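Local coordinates for protein thioesterase (Pseudomonas aeruginosa, PDB 3QY3) that probably hydrolyses the thioester bond of fatty acyl-CoA molecules, as a member of the hotdog-fold thioesterases, at residues Glu65-Asp70 against Pro148-Ala153; Ala95-Glu100 against His115-Leu120. All blocks are in the same frame, centred on the assembly; numbering follows the deposited sequence. Where two conformers were deposited one is given.

Interaction 1: Glu65-Asp70 against Pro148-Ala153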
loop_
_atom_site.group_PDB
_atom_site.type_symbol
_atom_site.label_atom_id
_atom_site.label_comp_id
_atom_site.label_asym_id
_atom_site.label_seq_id
_atom_site.Cartn_x
_atom_site.Cartn_y
_atom_site.Cartn_z
ATOM N N GLU A 65 12.198 17.783 5.224
ATOM C CA GLU A 65 12.514 18.518 3.984
ATOM C C GLU A 65 12.687 20.001 4.282
ATOM O O GLU A 65 13.635 20.635 3.750
ATOM C CB GLU A 65 11.463 18.321 2.872
ATOM C CG GLU A 65 11.743 19.204 1.633
ATOM C CD GLU A 65 10.597 19.247 0.619
ATOM O OE1 GLU A 65 9.551 18.583 0.832
ATOM O OE2 GLU A 65 10.750 19.966 -0.407
ATOM N N THR A 66 11.847 20.567 5.166
ATOM C CA THR A 66 11.951 21.995 5.435
ATOM C C THR A 66 13.295 22.329 6.047
ATOM O O THR A 66 13.762 23.468 5.926
ATOM C CB THR A 66 10.859 22.587 6.370
ATOM O OG1 THR A 66 11.061 22.129 7.701
ATOM C CG2 THR A 66 9.480 22.288 5.859
ATOM N N LEU A 67 13.891 21.340 6.709
ATOM C CA LEU A 67 15.194 21.430 7.345
ATOM C C LEU A 67 16.367 20.920 6.523
ATOM O O LEU A 67 17.492 20.844 7.051
ATOM C CB LEU A 67 15.179 20.688 8.667
ATOM C CG LEU A 67 14.170 21.174 9.695
ATOM C CD1 LEU A 67 14.295 20.340 10.937
ATOM C CD2 LEU A 67 14.399 22.661 9.997
ATOM N N GLY A 68 16.125 20.608 5.250
ATOM C CA GLY A 68 17.181 20.102 4.368
ATOM C C GLY A 68 17.750 18.754 4.764
ATOM O O GLY A 68 18.880 18.432 4.375
ATOM N N ILE A 69 16.987 17.985 5.555
ATOM C CA ILE A 69 17.236 16.557 5.814
ATOM C C ILE A 69 16.486 15.804 4.697
ATOM O O ILE A 69 15.256 15.761 4.687
ATOM C CB ILE A 69 16.657 16.144 7.228
ATOM C CG1 ILE A 69 17.500 16.748 8.343
ATOM C CG2 ILE A 69 16.603 14.644 7.382
ATOM C CD1 ILE A 69 16.731 16.980 9.613
ATOM N N ASP A 70 17.197 15.293 3.700
ATOM C CA ASP A 70 16.470 14.869 2.493
ATOM C C ASP A 70 16.202 13.356 2.371
ATOM O O ASP A 70 15.390 12.942 1.508
ATOM C CB ASP A 70 17.094 15.465 1.221
ATOM C CG ASP A 70 16.816 16.971 1.071
ATOM O OD1 ASP A 70 15.706 17.467 1.478
ATOM O OD2 ASP A 70 17.720 17.653 0.522
ATOM N N PRO A 148 20.992 16.977 14.400
ATOM C CA PRO A 148 21.450 18.131 13.627
ATOM C C PRO A 148 21.188 19.434 14.356
ATOM O O PRO A 148 20.244 19.539 15.145
ATOM C CB PRO A 148 20.563 18.087 12.375
ATOM C CG PRO A 148 20.159 16.646 12.252
ATOM C CD PRO A 148 20.022 16.161 13.649
ATOM N N ASP A 149 22.013 20.428 14.060
ATOM C CA ASP A 149 21.898 21.726 14.687
ATOM C C ASP A 149 20.532 22.353 14.475
ATOM O O ASP A 149 20.006 23.023 15.343
ATOM C CB ASP A 149 22.964 22.657 14.106
ATOM C CG ASP A 149 24.369 22.210 14.455
ATOM O OD1 ASP A 149 24.491 21.506 15.510
ATOM O OD2 ASP A 149 25.341 22.594 13.692
ATOM N N SER A 150 19.990 22.152 13.285
ATOM C CA SER A 150 18.709 22.753 12.907
ATOM C C SER A 150 17.572 22.364 13.880
ATOM O O SER A 150 16.766 23.215 14.297
ATOM C CB SER A 150 18.356 22.339 11.470
ATOM O OG SER A 150 18.252 20.934 11.364
ATOM N N ILE A 151 17.563 21.108 14.282
ATOM C CA ILE A 151 16.543 20.611 15.203
ATOM C C ILE A 151 16.792 21.082 16.619
ATOM O O ILE A 151 15.870 21.572 17.271
ATOM C CB ILE A 151 16.420 19.077 15.114
ATOM C CG1 ILE A 151 15.833 18.737 13.746
ATOM C CG2 ILE A 151 15.545 18.511 16.252
ATOM C CD1 ILE A 151 16.042 17.359 13.340
ATOM N N ARG A 152 18.051 21.033 17.059
ATOM C CA ARG A 152 18.387 21.611 18.339
ATOM C C ARG A 152 17.982 23.088 18.339
ATOM O O ARG A 152 17.317 23.523 19.273
ATOM C CB ARG A 152 19.874 21.411 18.642
ATOM C CG ARG A 152 20.239 19.926 18.854
ATOM C CD ARG A 152 21.732 19.717 19.087
ATOM N NE ARG A 152 22.018 18.445 19.765
ATOM C CZ ARG A 152 23.179 17.777 19.701
ATOM N NH1 ARG A 152 24.201 18.237 18.968
ATOM N NH2 ARG A 152 23.320 16.632 20.377
ATOM N N ALA A 153 18.328 23.830 17.280
ATOM C CA ALA A 153 17.941 25.246 17.159
ATOM C C ALA A 153 16.421 25.471 17.196
ATOM O O ALA A 153 15.921 26.428 17.828
ATOM C CB ALA A 153 18.511 25.836 15.894
#

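Interaction 2: Ala95-Glu100 against His115-Leu120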
loop_
_atom_site.group_PDB
_atom_site.type_symbol
_atom_site.label_atom_id
_atom_site.label_comp_id
_atom_site.label_asym_id
_atom_site.label_seq_id
_atom_site.Cartn_x
_atom_site.Cartn_y
_atom_site.Cartn_z
ATOM N N ALA A 95 -11.351 13.121 2.389
ATOM C CA ALA A 95 -10.963 13.871 3.553
ATOM C C ALA A 95 -9.495 14.262 3.378
ATOM O O ALA A 95 -8.764 13.650 2.598
ATOM C CB ALA A 95 -11.119 13.002 4.848
ATOM N N THR A 96 -9.099 15.300 4.097
ATOM C CA THR A 96 -7.692 15.689 4.217
ATOM C C THR A 96 -7.285 15.583 5.679
ATOM O O THR A 96 -7.853 16.248 6.560
ATOM C CB THR A 96 -7.453 17.108 3.678
ATOM O OG1 THR A 96 -7.840 17.116 2.293
ATOM C CG2 THR A 96 -5.979 17.520 3.867
ATOM N N VAL A 97 -6.327 14.706 5.956
ATOM C CA VAL A 97 -5.841 14.536 7.309
ATOM C C VAL A 97 -4.832 15.639 7.602
ATOM O O VAL A 97 -4.000 15.942 6.789
ATOM C CB VAL A 97 -5.214 13.135 7.532
ATOM C CG1 VAL A 97 -4.406 13.087 8.844
ATOM C CG2 VAL A 97 -6.344 12.055 7.511
ATOM N N VAL A 98 -4.913 16.214 8.793
ATOM C CA VAL A 98 -4.004 17.236 9.239
ATOM C C VAL A 98 -3.202 16.594 10.322
ATOM O O VAL A 98 -3.729 16.086 11.329
ATOM C CB VAL A 98 -4.747 18.542 9.763
ATOM C CG1 VAL A 98 -3.758 19.561 10.320
ATOM C CG2 VAL A 98 -5.550 19.195 8.599
ATOM N N VAL A 99 -1.903 16.576 10.099
ATOM C CA VAL A 99 -0.969 16.012 11.043
ATOM C C VAL A 99 -0.178 17.157 11.693
ATOM O O VAL A 99 0.550 17.918 11.020
ATOM C CB VAL A 99 0.082 15.107 10.370
ATOM C CG1 VAL A 99 1.056 14.558 11.454
ATOM C CG2 VAL A 99 -0.612 13.883 9.658
ATOM N N GLU A 100 -0.333 17.327 12.988
ATOM C CA GLU A 100 0.485 18.249 13.767
ATOM C C GLU A 100 1.589 17.495 14.494
ATOM O O GLU A 100 1.302 16.518 15.216
ATOM C CB GLU A 100 -0.367 18.970 14.821
ATOM C CG GLU A 100 -1.489 19.801 14.210
ATOM C CD GLU A 100 -2.419 20.435 15.241
ATOM O OE1 GLU A 100 -2.589 19.917 16.343
ATOM O OE2 GLU A 100 -3.004 21.447 14.910
ATOM N N HIS A 115 2.523 13.610 18.102
ATOM C CA HIS A 115 1.627 13.939 17.047
ATOM C C HIS A 115 0.155 13.973 17.473
ATOM O O HIS A 115 -0.261 13.274 18.426
ATOM C CB HIS A 115 1.824 12.991 15.818
ATOM C CG HIS A 115 1.414 11.561 16.054
ATOM N ND1 HIS A 115 2.326 10.562 16.297
ATOM C CD2 HIS A 115 0.192 10.962 16.052
ATOM C CE1 HIS A 115 1.683 9.410 16.407
ATOM N NE2 HIS A 115 0.379 9.636 16.314
ATOM N N ARG A 116 -0.598 14.803 16.754
ATOM C CA ARG A 116 -2.039 14.810 16.842
ATOM C C ARG A 116 -2.587 14.907 15.431
ATOM O O ARG A 116 -2.017 15.621 14.573
ATOM C CB ARG A 116 -2.526 15.944 17.730
ATOM C CG ARG A 116 -2.275 15.600 19.199
ATOM C CD ARG A 116 -2.537 16.748 20.149
ATOM N NE ARG A 116 -3.952 16.929 20.398
ATOM C CZ ARG A 116 -4.698 17.780 19.720
ATOM N NH1 ARG A 116 -4.135 18.495 18.754
ATOM N NH2 ARG A 116 -5.989 17.911 20.008
ATOM N N LEU A 117 -3.654 14.157 15.187
ATOM C CA LEU A 117 -4.264 14.053 13.884
ATOM C C LEU A 117 -5.705 14.593 13.938
ATOM O O LEU A 117 -6.450 14.300 14.869
ATOM C CB LEU A 117 -4.277 12.583 13.497
ATOM C CG LEU A 117 -3.333 12.057 12.485
ATOM C CD1 LEU A 117 -1.934 12.644 12.699
ATOM C CD2 LEU A 117 -3.466 10.538 12.450
ATOM N N HIS A 118 -6.050 15.456 12.974
ATOM C CA HIS A 118 -7.376 16.041 12.821
ATOM C C HIS A 118 -7.718 15.876 11.293
ATOM O O HIS A 118 -6.952 15.318 10.530
ATOM C CB HIS A 118 -7.370 17.548 13.185
ATOM C CG HIS A 118 -6.670 17.898 14.481
ATOM N ND1 HIS A 118 -7.218 17.662 15.724
ATOM C CD2 HIS A 118 -5.494 18.528 14.708
ATOM C CE1 HIS A 118 -6.402 18.107 16.660
ATOM N NE2 HIS A 118 -5.338 18.625 16.070
ATOM N N THR A 119 -8.824 16.449 10.878
ATOM C CA THR A 119 -9.137 16.593 9.438
ATOM C C THR A 119 -9.323 18.083 9.169
ATOM O O THR A 119 -9.600 18.870 10.071
ATOM C CB THR A 119 -10.366 15.746 8.982
ATOM O OG1 THR A 119 -11.558 16.214 9.631
ATOM C CG2 THR A 119 -10.152 14.223 9.203
ATOM N N LEU A 120 -9.217 18.475 7.912
ATOM C CA LEU A 120 -9.467 19.840 7.555
ATOM C C LEU A 120 -10.876 20.277 7.938
ATOM O O LEU A 120 -11.032 21.399 8.408
ATOM C CB LEU A 120 -9.321 20.064 6.067
ATOM C CG LEU A 120 -8.020 20.636 5.537
ATOM C CD1 LEU A 120 -8.281 21.080 4.104
ATOM C CD2 LEU A 120 -7.443 21.759 6.435
#

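Interaction 1: Glu65-Asp70 against Pro148-Ala153
Pro148 opens the contact by offering CG of its ring to Ile69, whose CD1 lies 4.3 Å from it. The proline stands at the N-cap position of helix 149-155, where it fits because no preceding helical turn supplies a carbonyl for a backbone N-H to reach; its puckered, apolar ring can therefore face Ile69. Ser150 follows with a looser touch: its OG is 4.0 Å from CD1 of Leu67, a van der Waals contact. Ile151 takes part in two of the three apolar contacts. With CG1 placed beside the backbone N (chi1 -68°), its longer branch reaches across, so that CG1 meets Leu67 CD1 at 3.6 Å while its own CD1 meets Ile69 CD1 at 3.8 Å. Both opposing chains run across it at about a right angle, and isoleucine suits the place because its long branch has a CG1 for Leu67 and a terminal CD1 for Ile69. Trp63 and Trp136 also touch Ile151. Leu67 and Ile69 can both face this helix because Gly68, at positive phi (65°), turns the chain between them: it is the C-prime residue of a Schellman motif, with Gly68 N bonded to Glu65 O at 2.9 Å and Ile69 N to Phe64 O. The contact is therefore a Schellman-terminated end of the hotdog fold's long helix, packed through aliphatic side chains on the start of the C-terminal helix.

Interaction 2: Ala95-Glu100 against His115-Leu120
Glu100, Arg116 and His118 gather their polar ends on one side of a strand pair. Glu100 and Arg116 run alongside each other in one direction, and in the conformers described OE1 of Glu100 reaches the edge of the guanidinium near its plane, forming a salt bridge of 3.2 Å to Arg116 NH1. The same oxygen takes a weak hydrogen bond from His118 NE2, 3.0 Å away and bent to 147°; here the carboxylate stands nearly upright to the imidazole, their planes 83° apart. The stronger polar partner of Glu100 OE1 is Tyr102 OH, and Gly125 O holds His118 ND1, so both ring nitrogens have partners in this conformer. A carboxylate suits this place because OE1 can accept from several donors, and the arginine would probably favour its charged form.

Beneath these groups runs an antiparallel hairpin of the hotdog sheet, with Val98-His118 and Glu100-Arg116 as hydrogen-bonded pairs. His118 N to Val98 O, 2.9 Å, lies in the carbonyl plane, whereas Val98 N approaches His118 O, 2.8 Å, from above that plane.

The face bearing Val97, Val99, Leu117 and Thr119 is largely apolar, and two of its residues meet helix 51-66, Leu117 on Tyr52 and Leu56 and Val99 on Ala59. Leu117 CD1 slips alongside Val99 and touches CG2 at 3.5 Å; its CG meets Val97 CG1 at 3.9 Å, the two chains set obliquely. Beta-branched valines fit the extended backbone here. The side chains of Leu120 and Val98 cross at about a right angle, CD2 of Leu120 3.9 Å from CG2 of Val98.

In the fold
From the N terminus, strand 28-35 comes first and later borders strand 96-106. The chain then runs through helix 51-66, whose last turn and the loop after it (residues 65-70) form the first half of interaction 1. Its second half comes only at residues 148-153, so this contact closes a long loop containing most of the sheet. Interaction 2 closes a much shorter loop, the hairpin of strands 96-106 and 110-119, and falls wholly within the longer one; the two do not cross. The centres of interactions 1 and 2 are about 23 Å apart, and the two do not touch. Interaction 1 joins the long helix's end to the C-terminal helix, interaction 2 two neighbouring strands, and helix 51-66 links both regions.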